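Long-range contacts in glycoside hydrolase family protein (Novosphingobium sp. PP1Y, PDB 6Q2F), which probably hydrolyses terminal alpha-L-rhamnose residues from rhamnosylated substrates: residues Leu294-Asp299 against Ala321-Ala326; Ala1009-Leu1014 against Ser1130-Pro1135; Ala1029-Asn1034 against Ile1092-Thr1097. All coordinates share one frame; numbering follows the deposited sequence.

Contact 1 of 3, residues Leu294-Asp299 against Ala321-Ala326; sequences LESSQD and APVEAA
Strand 294-297 and strand 322-325 run in roughly the same direction, 43° apart, and their axes come no closer than 7.2 Å, a separation too wide for backbone pairing, so they meet through side chains. The closest CA atoms are those of Gln-298 and Ala-325, 5.1 Å apart. The contact is small, burying 217 Å² in all. Ser-296, Val-323 and Ala-325 each direct their CB at the opposing segment. Val-323 has CG1 anti to its backbone N (chi1 172°), and this methyl lies against the serine side chain, 3.5 Å from Ser-296 OG and 3.6 Å from Ser-296 CB. The methyl of Ala-325 meets the same serine from further along, its CB 4.0 Å from Ser-296 CB. These strands belong to the two facing sheets of a beta-sandwich: 293-297 is an inner strand of a six-stranded antiparallel sheet, whereas 316-325 is an edge strand of a four-stranded one. At Ala-326 the chain turns a corner into strand 327-331, which pairs beside 293-297, so the contact sits where one polypeptide passes between the sheets. Ile-306 and Phe-328 each touch both Ser-296 and Val-323, continuing the interior packing. Nearer the corner, Ala-325 CB rests 3.8 Å from Ser-297 O. Gln-298 is exposed and starts with its CB directed away, but a bend at chi2 (-69°) brings the amide back over the second strand. There Gln-298 NE2 is 2.8 Å from Glu-324 O, close in distance but too poorly angled for a hydrogen bond.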
loop_
_atom_site.group_PDB
_atom_site.type_symbol
_atom_site.label_atom_id
_atom_site.label_comp_id
_atom_site.label_asym_id
_atom_site.label_seq_id
_atom_site.Cartn_x
_atom_site.Cartn_y
_atom_site.Cartn_z
ATOM N N LEU A 294 -21.089 24.851 -11.840
ATOM C CA LEU A 294 -22.465 25.222 -12.118
ATOM C C LEU A 294 -22.623 26.702 -11.803
ATOM O O LEU A 294 -22.409 27.117 -10.655
ATOM C CB LEU A 294 -23.417 24.383 -11.266
ATOM C CG LEU A 294 -24.932 24.601 -11.297
ATOM C CD1 LEU A 294 -25.485 24.310 -12.683
ATOM C CD2 LEU A 294 -25.650 23.785 -10.238
ATOM N N GLU A 295 -23.071 27.464 -12.792
ATOM C CA GLU A 295 -23.299 28.887 -12.632
ATOM C C GLU A 295 -24.693 29.217 -13.095
ATOM O O GLU A 295 -25.296 28.476 -13.833
ATOM C CB GLU A 295 -22.311 29.722 -13.426
ATOM C CG GLU A 295 -21.007 29.061 -13.805
ATOM C CD GLU A 295 -19.938 30.068 -14.173
ATOM O OE1 GLU A 295 -19.478 30.071 -15.313
ATOM O OE2 GLU A 295 -19.555 30.865 -13.318
ATOM N N SER A 296 -25.200 30.339 -12.636
ATOM C CA SER A 296 -26.539 30.786 -12.998
ATOM C C SER A 296 -26.458 32.215 -13.518
ATOM O O SER A 296 -25.979 33.110 -12.811
ATOM C CB SER A 296 -27.487 30.698 -11.802
ATOM O OG SER A 296 -27.036 31.509 -10.735
ATOM N N SER A 297 -26.922 32.423 -14.750
ATOM C CA SER A 297 -26.992 33.753 -15.352
ATOM C C SER A 297 -28.350 34.357 -15.023
ATOM O O SER A 297 -29.372 33.972 -15.597
ATOM C CB SER A 297 -26.782 33.682 -16.859
ATOM O OG SER A 297 -26.011 32.540 -17.223
ATOM N N GLN A 298 -28.368 35.302 -14.088
ATOM C CA GLN A 298 -29.593 36.055 -13.859
ATOM C C GLN A 298 -29.955 36.875 -15.092
ATOM O O GLN A 298 -31.121 36.915 -15.503
ATOM C CB GLN A 298 -29.440 36.947 -12.626
ATOM C CG GLN A 298 -30.209 36.464 -11.405
ATOM C CD GLN A 298 -31.708 36.600 -11.578
ATOM O OE1 GLN A 298 -32.178 37.232 -12.522
ATOM N NE2 GLN A 298 -32.468 36.002 -10.668
ATOM N N ASP A 299 -28.963 37.501 -15.701
ATOM C CA ASP A 299 -29.146 38.324 -16.890
ATOM C C ASP A 299 -28.742 37.718 -18.196
ATOM O O ASP A 299 -29.048 38.259 -19.227
ATOM C CB ASP A 299 -28.314 39.584 -16.739
ATOM C CG ASP A 299 -28.875 40.499 -15.711
ATOM O OD1 ASP A 299 -30.094 40.755 -15.790
ATOM O OD2 ASP A 299 -28.107 40.948 -14.829
ATOM N N ALA A 321 -28.768 25.552 -1.883
ATOM C CA ALA A 321 -29.853 26.488 -1.639
ATOM C C ALA A 321 -30.440 26.944 -2.974
ATOM O O ALA A 321 -29.696 27.116 -3.947
ATOM C CB ALA A 321 -29.350 27.687 -0.833
ATOM N N PRO A 322 -31.755 27.158 -3.056
ATOM C CA PRO A 322 -32.394 27.374 -4.363
ATOM C C PRO A 322 -31.815 28.564 -5.116
ATOM O O PRO A 322 -31.239 29.489 -4.541
ATOM C CB PRO A 322 -33.867 27.613 -4.008
ATOM C CG PRO A 322 -34.041 27.018 -2.654
ATOM C CD PRO A 322 -32.726 27.192 -1.951
ATOM N N VAL A 323 -31.983 28.524 -6.436
ATOM C CA VAL A 323 -31.521 29.578 -7.333
ATOM C C VAL A 323 -32.621 29.882 -8.342
ATOM O O VAL A 323 -33.137 28.967 -8.991
ATOM C CB VAL A 323 -30.231 29.166 -8.062
ATOM C CG1 VAL A 323 -29.884 30.184 -9.126
ATOM C CG2 VAL A 323 -29.096 29.003 -7.071
ATOM N N GLU A 324 -32.964 31.148 -8.521
ATOM C CA GLU A 324 -33.966 31.487 -9.515
ATOM C C GLU A 324 -33.246 32.176 -10.647
ATOM O O GLU A 324 -32.642 33.210 -10.478
ATOM C CB GLU A 324 -35.051 32.355 -8.909
ATOM C CG GLU A 324 -36.125 32.734 -9.894
ATOM C CD GLU A 324 -37.496 32.757 -9.292
ATOM O OE1 GLU A 324 -37.624 32.955 -8.084
ATOM O OE2 GLU A 324 -38.457 32.567 -10.034
ATOM N N ALA A 325 -33.314 31.574 -11.809
ATOM C CA ALA A 325 -32.657 32.072 -13.007
ATOM C C ALA A 325 -33.321 31.450 -14.221
ATOM O O ALA A 325 -34.012 30.433 -14.120
ATOM C CB ALA A 325 -31.153 31.772 -12.998
ATOM N N ALA A 326 -33.115 32.091 -15.369
ATOM C CA ALA A 326 -33.527 31.557 -16.655
ATOM C C ALA A 326 -32.349 31.053 -17.465
ATOM O O ALA A 326 -32.538 30.599 -18.599
ATOM C CB ALA A 326 -34.291 32.616 -17.454
#

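Contact 2 of 3, residues Ala1009-Leu1014 against Ser1130-Pro1135; sequences ARLEPL and SGLIGP
Here the loop that follows strand 1005-1008 is laid along the start of strand 1131-1140 in a beta-sandwich of the galactose-binding-like type; residues 1011 to 1014 and 1130 to 1134 run 169° apart in direction. The strand itself is irregular, because Ile-1133 and Gly-1134 both face Arg-1053 on the neighbouring strand in a classic beta bulge. Direct polar contact consists of one hydrogen bond, Leu-1014 N to Ser-1130 O at 3.0 Å. Its N-H points fairly well at the oxygen (154°), but the donor stands 37° above the carbonyl plane. Two waters bridge the remaining backbone by donating to carbonyl pairs: one joins Leu-1011 O to Ile-1133 O, lying 2.8 Å from the latter, and the other joins Glu-1012 O to Leu-1132 O. Four carbonyl oxygens that could not bond to one another are thus linked through solvent. Apolar packing is led by Leu-1011, whose CG is anti to its carbonyl carbon and whose branches cross Leu-1132 obliquely, CD2 lying 3.8 Å from Leu-1132 CG. The same CD2 is pressed to 3.0 Å from Leu-1132 O, a tight approach. An alanine here would remove CG and both methyls and would probably loosen the packing against Leu-1132 and against Trp-992 and Tyr-1031, which the leucine also touches. Towards the other end, Pro-1013 CB meets Ile-1133 CG1 at 4.0 Å. Leu-1014 lies over the backbone of Gly-1131, whose phi is positive; a beta carbon on Gly-1131 would fall 2.7 Å from Leu-1014 CG, a clash.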
loop_
_atom_site.group_PDB
_atom_site.type_symbol
_atom_site.label_atom_id
_atom_site.label_comp_id
_atom_site.label_asym_id
_atom_site.label_seq_id
_atom_site.Cartn_x
_atom_site.Cartn_y
_atom_site.Cartn_z
ATOM N N ALA A 1009 48.426 -0.130 -16.129
ATOM C CA ALA A 1009 49.515 0.576 -15.461
ATOM C C ALA A 1009 49.004 1.310 -14.236
ATOM O O ALA A 1009 49.753 1.522 -13.276
ATOM C CB ALA A 1009 50.170 1.569 -16.417
ATOM N N ARG A 1010 47.721 1.642 -14.234
ATOM C CA ARG A 1010 47.112 2.452 -13.197
ATOM C C ARG A 1010 45.641 2.079 -13.108
ATOM O O ARG A 1010 44.991 1.882 -14.137
ATOM C CB ARG A 1010 47.267 3.932 -13.542
ATOM C CG ARG A 1010 47.251 4.887 -12.381
ATOM C CD ARG A 1010 48.322 5.985 -12.563
ATOM N NE ARG A 1010 49.497 5.488 -13.296
ATOM C CZ ARG A 1010 50.533 4.823 -12.753
ATOM N NH1 ARG A 1010 50.577 4.584 -11.435
ATOM N NH2 ARG A 1010 51.555 4.433 -13.513
ATOM N N LEU A 1011 45.121 1.997 -11.884
ATOM C CA LEU A 1011 43.687 1.815 -11.718
ATOM C C LEU A 1011 42.976 2.943 -12.443
ATOM O O LEU A 1011 43.330 4.114 -12.277
ATOM C CB LEU A 1011 43.315 1.818 -10.233
ATOM C CG LEU A 1011 43.406 0.540 -9.401
ATOM C CD1 LEU A 1011 43.055 0.772 -7.937
ATOM C CD2 LEU A 1011 42.542 -0.570 -10.005
ATOM N N GLU A 1012 42.006 2.589 -13.279
ATOM C CA GLU A 1012 41.229 3.557 -14.042
ATOM C C GLU A 1012 39.784 3.087 -14.131
ATOM O O GLU A 1012 39.523 1.877 -14.143
ATOM C CB GLU A 1012 41.784 3.741 -15.466
ATOM C CG GLU A 1012 43.208 4.296 -15.548
ATOM C CD GLU A 1012 43.272 5.794 -15.272
ATOM O OE1 GLU A 1012 44.354 6.288 -14.880
ATOM O OE2 GLU A 1012 42.236 6.478 -15.452
ATOM N N PRO A 1013 38.825 4.012 -14.190
ATOM C CA PRO A 1013 37.433 3.600 -14.422
ATOM C C PRO A 1013 37.341 2.911 -15.772
ATOM O O PRO A 1013 37.707 3.483 -16.799
ATOM C CB PRO A 1013 36.647 4.921 -14.392
ATOM C CG PRO A 1013 37.582 5.940 -13.812
ATOM C CD PRO A 1013 38.973 5.475 -14.146
ATOM N N LEU A 1014 36.873 1.655 -15.761
ATOM C CA LEU A 1014 36.809 0.873 -16.993
ATOM C C LEU A 1014 35.937 1.549 -18.042
ATOM O O LEU A 1014 36.225 1.453 -19.238
ATOM C CB LEU A 1014 36.287 -0.537 -16.708
ATOM C CG LEU A 1014 37.122 -1.328 -15.695
ATOM C CD1 LEU A 1014 36.609 -2.749 -15.525
ATOM C CD2 LEU A 1014 38.585 -1.328 -16.107
ATOM N N SER A 1130 32.651 2.136 -13.561
ATOM C CA SER A 1130 32.804 0.690 -13.590
ATOM C C SER A 1130 34.180 0.269 -13.081
ATOM O O SER A 1130 35.189 0.932 -13.351
ATOM C CB SER A 1130 32.598 0.169 -15.019
ATOM O OG SER A 1130 32.600 -1.242 -15.024
ATOM N N GLY A 1131 34.213 -0.849 -12.354
ATOM C CA GLY A 1131 35.448 -1.489 -11.942
ATOM C C GLY A 1131 35.989 -0.981 -10.623
ATOM O O GLY A 1131 35.301 -0.337 -9.815
ATOM N N LEU A 1132 37.263 -1.311 -10.400
ATOM C CA LEU A 1132 37.990 -0.910 -9.197
ATOM C C LEU A 1132 38.637 0.439 -9.489
ATOM O O LEU A 1132 39.692 0.508 -10.120
ATOM C CB LEU A 1132 39.040 -1.953 -8.825
ATOM C CG LEU A 1132 39.872 -1.678 -7.550
ATOM C CD1 LEU A 1132 38.964 -1.429 -6.336
ATOM C CD2 LEU A 1132 40.812 -2.825 -7.252
ATOM N N ILE A 1133 38.003 1.518 -9.041
ATOM C CA ILE A 1133 38.502 2.848 -9.358
ATOM C C ILE A 1133 39.543 3.325 -8.337
ATOM O O ILE A 1133 40.479 4.039 -8.693
ATOM C CB ILE A 1133 37.309 3.811 -9.462
ATOM C CG1 ILE A 1133 36.421 3.422 -10.646
ATOM C CG2 ILE A 1133 37.768 5.258 -9.569
ATOM C CD1 ILE A 1133 35.051 4.077 -10.624
ATOM N N GLY A 1134 39.398 2.947 -7.072
ATOM C CA GLY A 1134 40.338 3.355 -6.047
ATOM C C GLY A 1134 40.241 4.789 -5.551
ATOM O O GLY A 1134 39.217 5.456 -5.733
ATOM N N PRO A 1135 41.313 5.277 -4.898
ATOM C CA PRO A 1135 42.554 4.534 -4.655
ATOM C C PRO A 1135 42.381 3.424 -3.612
ATOM O O PRO A 1135 41.492 3.498 -2.749
ATOM C CB PRO A 1135 43.511 5.618 -4.150
ATOM C CG PRO A 1135 42.609 6.572 -3.424
ATOM C CD PRO A 1135 41.284 6.556 -4.167
HETATM O O HOH W 1 41.032 5.578 -10.986
HETATM O O HOH W 2 40.077 -0.094 -12.782
#

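Contact 3 of 3, residues Ala1029-Asn1034 against Ile1092-Thr1097; sequences ATYSRN and IRVANT
Four backbone hydrogen bonds form the first shell, in two reciprocal pairs. Ala-1029 N donates to Val-1094 O at 2.7 Å, and Val-1094 N returns to Ala-1029 O at 2.8 Å, both with the donor in the carbonyl plane. Tyr-1031 N reaches Ile-1092 O at 2.7 Å in an almost straight bond (172°), though 28° above the carbonyl plane, and Ile-1092 N answers Tyr-1031 O at 2.8 Å. Between these pairs, Thr-1030 and Arg-1093 form a non-hydrogen-bonded pair, and Thr-1030 CA sends a CA-H...O contact of 3.5 Å to Ile-1092 O. The side chains of that pair lie side by side and point the same way, Thr-1030 OG1 being 3.4 Å from Arg-1093 CG. On the other face, Tyr-1031 has CG anti to its carbonyl carbon. Ile-1092 O lies in the plane of the ring at its edge, 3.8 Å from Tyr-1031 CD1, while Val-1094 CG2 approaches obliquely to 4.0 Å from the same Tyr-1031 CD1. The two strands, antiparallel at 154°, are the inner pair of the six-stranded sheet in a galactose-binding-like beta-sandwich; 992-996 flanks one and 1057-1062 the other. The face bearing Ala-1029, Tyr-1031, Ile-1092 and Val-1094 is buried and turned to the facing sheet, where Tyr-1031 OH hydrogen-bonds the backbone N of Leu-1132. Trp-992 and Val-994 touch the tyrosine from the adjacent strand. On the opposite face, Arg-1093 bends at chi3, and its NH1 hydrogen-bonds Gln-1059 OE1, which would hold the aliphatic part alongside Thr-1030.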
loop_
_atom_site.group_PDB
_atom_site.type_symbol
_atom_site.label_atom_id
_atom_site.label_comp_id
_atom_site.label_asym_id
_atom_site.label_seq_id
_atom_site.Cartn_x
_atom_site.Cartn_y
_atom_site.Cartn_z
ATOM N N ALA A 1029 34.815 -8.402 -13.120
ATOM C CA ALA A 1029 36.219 -8.204 -13.459
ATOM C C ALA A 1029 37.066 -8.555 -12.240
ATOM O O ALA A 1029 36.802 -8.066 -11.135
ATOM C CB ALA A 1029 36.480 -6.766 -13.900
ATOM N N THR A 1030 38.077 -9.402 -12.440
ATOM C CA THR A 1030 38.911 -9.898 -11.348
ATOM C C THR A 1030 40.256 -9.174 -11.367
ATOM O O THR A 1030 41.061 -9.358 -12.291
ATOM C CB THR A 1030 39.097 -11.410 -11.461
ATOM O OG1 THR A 1030 37.825 -12.056 -11.323
ATOM C CG2 THR A 1030 40.032 -11.921 -10.370
ATOM N N TYR A 1031 40.494 -8.350 -10.353
ATOM C CA TYR A 1031 41.739 -7.610 -10.232
ATOM C C TYR A 1031 42.722 -8.379 -9.361
ATOM O O TYR A 1031 42.349 -8.939 -8.327
ATOM C CB TYR A 1031 41.499 -6.228 -9.635
ATOM C CG TYR A 1031 40.766 -5.240 -10.514
ATOM C CD1 TYR A 1031 39.392 -5.364 -10.761
ATOM C CD2 TYR A 1031 41.427 -4.137 -11.046
ATOM C CE1 TYR A 1031 38.714 -4.438 -11.551
ATOM C CE2 TYR A 1031 40.750 -3.205 -11.823
ATOM C CZ TYR A 1031 39.396 -3.360 -12.073
ATOM O OH TYR A 1031 38.723 -2.439 -12.835
ATOM N N SER A 1032 43.987 -8.354 -9.764
ATOM C CA SER A 1032 45.024 -9.242 -9.253
ATOM C C SER A 1032 46.284 -8.432 -9.026
ATOM O O SER A 1032 46.630 -7.580 -9.851
ATOM C CB SER A 1032 45.319 -10.378 -10.246
ATOM O OG SER A 1032 46.356 -11.221 -9.784
ATOM N N ARG A 1033 46.986 -8.735 -7.935
ATOM C CA ARG A 1033 48.150 -7.968 -7.506
ATOM C C ARG A 1033 48.725 -8.645 -6.270
ATOM O O ARG A 1033 48.025 -9.392 -5.571
ATOM C CB ARG A 1033 47.736 -6.527 -7.177
ATOM C CG ARG A 1033 48.840 -5.520 -7.056
ATOM C CD ARG A 1033 48.284 -4.280 -6.362
ATOM N NE ARG A 1033 49.201 -3.144 -6.379
ATOM C CZ ARG A 1033 50.323 -3.087 -5.674
ATOM N NH1 ARG A 1033 50.679 -4.112 -4.917
ATOM N NH2 ARG A 1033 51.094 -2.011 -5.730
ATOM N N ASN A 1034 50.004 -8.373 -6.007
ATOM C CA ASN A 1034 50.656 -8.678 -4.737
ATOM C C ASN A 1034 50.897 -7.394 -3.955
ATOM O O ASN A 1034 50.876 -6.294 -4.509
ATOM C CB ASN A 1034 51.997 -9.392 -4.950
ATOM C CG ASN A 1034 51.825 -10.771 -5.525
ATOM O OD1 ASN A 1034 50.965 -11.531 -5.076
ATOM N ND2 ASN A 1034 52.609 -11.098 -6.535
ATOM N N ILE A 1092 40.512 -9.239 -6.261
ATOM C CA ILE A 1092 39.340 -8.419 -6.004
ATOM C C ILE A 1092 38.387 -8.623 -7.167
ATOM O O ILE A 1092 38.690 -8.224 -8.298
ATOM C CB ILE A 1092 39.693 -6.940 -5.844
ATOM C CG1 ILE A 1092 40.725 -6.773 -4.720
ATOM C CG2 ILE A 1092 38.425 -6.133 -5.603
ATOM C CD1 ILE A 1092 41.065 -5.338 -4.393
ATOM N N ARG A 1093 37.243 -9.259 -6.902
ATOM C CA ARG A 1093 36.273 -9.543 -7.944
ATOM C C ARG A 1093 35.231 -8.435 -7.898
ATOM O O ARG A 1093 34.452 -8.343 -6.934
ATOM C CB ARG A 1093 35.668 -10.928 -7.740
ATOM C CG ARG A 1093 36.636 -12.049 -8.131
ATOM C CD ARG A 1093 36.207 -13.419 -7.618
ATOM N NE ARG A 1093 34.898 -13.821 -8.124
ATOM C CZ ARG A 1093 33.789 -13.850 -7.392
ATOM N NH1 ARG A 1093 33.815 -13.500 -6.103
ATOM N NH2 ARG A 1093 32.653 -14.233 -7.948
ATOM N N VAL A 1094 35.260 -7.549 -8.895
ATOM C CA VAL A 1094 34.344 -6.416 -8.962
ATOM C C VAL A 1094 33.234 -6.734 -9.947
ATOM O O VAL A 1094 33.498 -7.096 -11.101
ATOM C CB VAL A 1094 35.047 -5.115 -9.369
ATOM C CG1 VAL A 1094 34.022 -3.984 -9.377
ATOM C CG2 VAL A 1094 36.198 -4.809 -8.420
ATOM N N ALA A 1095 31.996 -6.585 -9.493
ATOM C CA ALA A 1095 30.809 -6.727 -10.318
ATOM C C ALA A 1095 30.174 -5.357 -10.513
ATOM O O ALA A 1095 30.141 -4.542 -9.581
ATOM C CB ALA A 1095 29.795 -7.673 -9.658
ATOM N N ASN A 1096 29.659 -5.104 -11.715
ATOM C CA ASN A 1096 28.886 -3.897 -11.986
ATOM C C ASN A 1096 27.501 -4.317 -12.483
ATOM O O ASN A 1096 27.138 -5.492 -12.418
ATOM C CB ASN A 1096 29.612 -3.000 -12.986
ATOM C CG ASN A 1096 29.844 -3.687 -14.315
ATOM O OD1 ASN A 1096 29.744 -4.914 -14.412
ATOM N ND2 ASN A 1096 30.172 -2.904 -15.345
ATOM N N THR A 1097 26.729 -3.349 -12.978
ATOM C CA THR A 1097 25.402 -3.610 -13.523
ATOM C C THR A 1097 25.484 -3.910 -15.024
ATOM O O THR A 1097 26.520 -3.737 -15.669
ATOM C CB THR A 1097 24.469 -2.419 -13.310
ATOM O OG1 THR A 1097 24.958 -1.298 -14.059
ATOM C CG2 THR A 1097 24.350 -2.051 -11.816
#

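Contacts 2 and 3 belong to one sandwich and touch, their centres 10 Å apart; along the chain, contact 3 is nested inside the loop that contact 2 closes. Between them Tyr-1031 OH lies 3.1 Å from Leu-1132 N and 3.4 Å from Leu-1014 CD1, so one ring end reaches both segments of contact 2. Contact 1 lies in a separate sandwich whose two sheets have the same strand orders, 2-1-3-6-4-5 and 1-4-2-3. Its centre is about 75 Å from that of contact 2 and about 78 Å from that of contact 3, with contacts 1 and 3 on opposite sides of the chain's centre. None of the segments supplies a sodium ligand; those are Asp-503, Ser-504, Glu-583, Glu-586 and Glu-644.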